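Beta/gama crystallin family protein (Methanosarcina acetivorans, PDB 3HZ2) binds calcium ions at two sites of a betagamma-crystallin domain built from two Greek key motifs. Local coordinates at residues 3-8 against 36-41. Residues are numbered along the deposited sequence; the frame is centred on the assembly and turned at random.
Sequences AEVIVY and SSIKVK. With CA (calcium ion), chain E.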
ATOM      1  N   ALA A   3      11.634   0.778   8.118  1.00 25.78           N
ATOM      2  CA  ALA A   3      10.636   0.913   7.062  1.00 21.19           C
ATOM      3  C   ALA A   3       9.217   0.958   7.621  1.00 18.60           C
ATOM      4  O   ALA A   3       8.860   0.185   8.510  1.00 17.31           O
ATOM      5  CB  ALA A   3      10.771  -0.235   6.069  1.00 21.87           C
ATOM      6  N   GLU A   4       8.409   1.873   7.098  1.00 16.38           N
ATOM      7  CA  GLU A   4       7.034   2.010   7.550  1.00 14.52           C
ATOM      8  C   GLU A   4       6.156   2.595   6.456  1.00 11.98           C
ATOM      9  O   GLU A   4       6.572   3.489   5.727  1.00 10.96           O
ATOM     10  CB  GLU A   4       6.967   2.906   8.785  1.00 15.89           C
ATOM     11  CG  GLU A   4       5.560   3.094   9.325  1.00 17.98           C
ATOM     12  CD  GLU A   4       5.526   3.960  10.566  1.00 20.41           C
ATOM     13  OE1 GLU A   4       4.455   4.046  11.203  1.00 20.32           O
ATOM     14  OE2 GLU A   4       6.571   4.559  10.903  1.00 21.68           O
ATOM     15  N   VAL A   5       4.937   2.084   6.345  1.00 10.28           N
ATOM     16  CA  VAL A   5       4.012   2.575   5.334  1.00  9.31           C
ATOM     17  C   VAL A   5       2.601   2.552   5.896  1.00 10.16           C
ATOM     18  O   VAL A   5       2.228   1.625   6.612  1.00 10.90           O
ATOM     19  CB  VAL A   5       4.065   1.703   4.043  1.00 10.82           C
ATOM     20  CG1 VAL A   5       3.687   0.258   4.358  1.00  8.43           C
ATOM     21  CG2 VAL A   5       3.131   2.276   2.986  1.00  8.91           C
ATOM     22  N   ILE A   6       1.830   3.593   5.594  1.00  9.78           N
ATOM     23  CA  ILE A   6       0.450   3.659   6.045  1.00  8.85           C
ATOM     24  C   ILE A   6      -0.438   3.657   4.806  1.00  9.36           C
ATOM     25  O   ILE A   6      -0.246   4.454   3.885  1.00  8.88           O
ATOM     26  CB  ILE A   6       0.167   4.932   6.876  1.00  9.59           C
ATOM     27  CG1 ILE A   6       1.237   5.104   7.958  1.00 10.27           C
ATOM     28  CG2 ILE A   6      -1.206   4.814   7.542  1.00  8.71           C
ATOM     29  CD1 ILE A   6       1.021   6.305   8.858  1.00 12.41           C
ATOM     30  N   VAL A   7      -1.393   2.738   4.778  1.00  9.42           N
ATOM     31  CA  VAL A   7      -2.308   2.622   3.653  1.00  8.64           C
ATOM     32  C   VAL A   7      -3.689   3.090   4.089  1.00  8.59           C
ATOM     33  O   VAL A   7      -4.079   2.910   5.244  1.00  7.51           O
ATOM     34  CB  VAL A   7      -2.382   1.166   3.145  1.00  9.17           C
ATOM     35  CG1 VAL A   7      -1.036   0.762   2.553  1.00  8.25           C
ATOM     36  CG2 VAL A   7      -2.757   0.225   4.292  1.00 10.17           C
ATOM     37  N   TYR A   8      -4.426   3.694   3.164  1.00  9.25           N
ATOM     38  CA  TYR A   8      -5.750   4.212   3.483  1.00  8.20           C
ATOM     39  C   TYR A   8      -6.836   3.751   2.533  1.00  8.92           C
ATOM     40  O   TYR A   8      -6.600   3.557   1.338  1.00  5.85           O
ATOM     41  CB  TYR A   8      -5.729   5.737   3.490  1.00  8.47           C
ATOM     42  CG  TYR A   8      -4.680   6.336   4.390  1.00  9.31           C
ATOM     43  CD1 TYR A   8      -3.339   6.374   4.003  1.00  8.99           C
ATOM     44  CD2 TYR A   8      -5.028   6.884   5.624  1.00  8.67           C
ATOM     45  CE1 TYR A   8      -2.372   6.947   4.822  1.00 10.37           C
ATOM     46  CE2 TYR A   8      -4.067   7.462   6.450  1.00 12.10           C
ATOM     47  CZ  TYR A   8      -2.743   7.492   6.043  1.00 11.05           C
ATOM     48  OH  TYR A   8      -1.794   8.079   6.853  1.00 10.65           O
ATOM     49  N   SER A  36      -6.582   3.217  -1.521  1.00  7.49           N
ATOM     50  CA  SER A  36      -6.664   4.322  -2.475  1.00  8.74           C
ATOM     51  C   SER A  36      -5.643   5.435  -2.284  1.00  7.67           C
ATOM     52  O   SER A  36      -5.470   6.281  -3.161  1.00  8.69           O
ATOM     53  CB  SER A  36      -8.058   4.923  -2.443  1.00  8.28           C
ATOM     54  OG  SER A  36      -8.987   3.974  -2.907  1.00  8.43           O
ATOM     55  N   SER A  37      -4.996   5.460  -1.127  1.00  9.21           N
ATOM     56  CA  SER A  37      -3.962   6.453  -0.866  1.00  9.04           C
ATOM     57  C   SER A  37      -2.922   5.788   0.023  1.00  8.73           C
ATOM     58  O   SER A  37      -3.233   4.856   0.769  1.00  8.82           O
ATOM     59  CB  SER A  37      -4.550   7.722  -0.220  1.00  9.51           C
ATOM     60  OG  SER A  37      -5.247   7.446   0.975  1.00 11.15           O
ATOM     61  N   ILE A  38      -1.681   6.251  -0.071  1.00  8.54           N
ATOM     62  CA  ILE A  38      -0.593   5.647   0.683  1.00  7.68           C
ATOM     63  C   ILE A  38       0.438   6.670   1.143  1.00  8.34           C
ATOM     64  O   ILE A  38       0.679   7.669   0.468  1.00  7.81           O
ATOM     65  CB  ILE A  38       0.159   4.607  -0.192  1.00  9.22           C
ATOM     66  CG1 ILE A  38      -0.810   3.533  -0.693  1.00  8.09           C
ATOM     67  CG2 ILE A  38       1.309   3.984   0.600  1.00  8.79           C
ATOM     68  CD1 ILE A  38      -0.218   2.619  -1.759  1.00  8.63           C
ATOM     69  N   LYS A  39       1.047   6.400   2.293  1.00  9.45           N
ATOM     70  CA  LYS A  39       2.099   7.258   2.828  1.00  8.26           C
ATOM     71  C   LYS A  39       3.296   6.386   3.182  1.00  8.46           C
ATOM     72  O   LYS A  39       3.247   5.633   4.150  1.00  8.78           O
ATOM     73  CB  LYS A  39       1.636   7.985   4.091  1.00  9.61           C
ATOM     74  CG  LYS A  39       0.662   9.123   3.870  1.00  8.87           C
ATOM     75  CD  LYS A  39       0.408   9.841   5.189  1.00  7.96           C
ATOM     76  CE  LYS A  39      -0.710  10.859   5.085  1.00  9.20           C
ATOM     77  NZ  LYS A  39      -0.914  11.544   6.405  1.00  9.39           N
ATOM     78  N   VAL A  40       4.363   6.470   2.393  1.00  8.84           N
ATOM     79  CA  VAL A  40       5.557   5.689   2.687  1.00  9.45           C
ATOM     80  C   VAL A  40       6.440   6.565   3.570  1.00  8.16           C
ATOM     81  O   VAL A  40       7.098   7.483   3.086  1.00  9.04           O
ATOM     82  CB  VAL A  40       6.332   5.315   1.405  1.00  9.45           C
ATOM     83  CG1 VAL A  40       7.591   4.534   1.770  1.00  8.14           C
ATOM     84  CG2 VAL A  40       5.449   4.476   0.486  1.00 10.67           C
ATOM     85  N   LYS A  41       6.430   6.283   4.867  1.00 10.40           N
ATOM     86  CA  LYS A  41       7.208   7.044   5.838  1.00 11.89           C
ATOM     87  C   LYS A  41       8.700   6.797   5.670  1.00 12.73           C
ATOM     88  O   LYS A  41       9.513   7.716   5.792  1.00 10.26           O
ATOM     89  CB  LYS A  41       6.785   6.663   7.260  1.00 13.82           C
ATOM     90  CG  LYS A  41       5.288   6.768   7.518  1.00 18.22           C
ATOM     91  CD  LYS A  41       4.788   8.194   7.343  1.00 22.30           C
ATOM     92  CE  LYS A  41       5.433   9.130   8.357  1.00 25.11           C
ATOM     93  NZ  LYS A  41       5.007  10.546   8.168  1.00 28.18           N
TER
HETATM   94 CA    CA E 101     -10.885   2.733  -1.912  1.00  9.26          CA
HETATM   95  O   HOH W   1     -11.767   4.111  -4.036  1.00 13.92           O
HETATM   96  O   HOH W   2     -12.687   1.071  -1.126  1.00  8.33           O
HETATM   97  O   HOH W   3     -12.850   4.364  -1.099  1.00 16.06           O
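Lys-39 N donates to Ile-6 O at 2.8 Å, the shortest bond between the two antiparallel strands. Ile-6 N returns a bond to Lys-39 O. Further along, Ser-37 O accepts Tyr-8 N at 2.9 Å. The same oxygen lies in plane at the edge of the tyrosine ring, 3.6 Å from Tyr-8 CD1. Ser-37 OG sits between its own backbone N and carbonyl carbon (chi1 57°), beside Tyr-8 CB, and hydrogen-bonds to His-10 O. Ser-36 N donates to Tyr-8 O in a nearly straight bond (171° at the hydrogen). Both serines thus face one tyrosine, a classic beta bulge. The Lys-39 chain, extended beyond CG, crosses the outer end of the Tyr-8 ring, with CD 3.3 Å from Tyr-8 OH. Phe-13 meets both, edge-to-face with the tyrosine and cation-pi with the lysine. An alanine at Tyr-8 would probably leave Phe-13 without its edge-to-face partner and the Lys-39 chain freer to turn. The other side of the sheet is apolar and buried. There Val-5 CG2 presses on Ile-38 CG2 at 3.5 Å, a tight fit, and Trp-45 and Phe-81 of the second sheet pack on Val-5. Ser-36 OG binds the calcium ion at 2.5 Å, joined by Glu-9 O, Lys-34 O and Asn-76 OD1. Three waters complete the shell, and Ser-36 OG also hydrogen-bonds Asp-75 OD1. The bulge therefore ties the central strand pair of the four-stranded sheet, both strands from the first Greek key, directly to a calcium ligand.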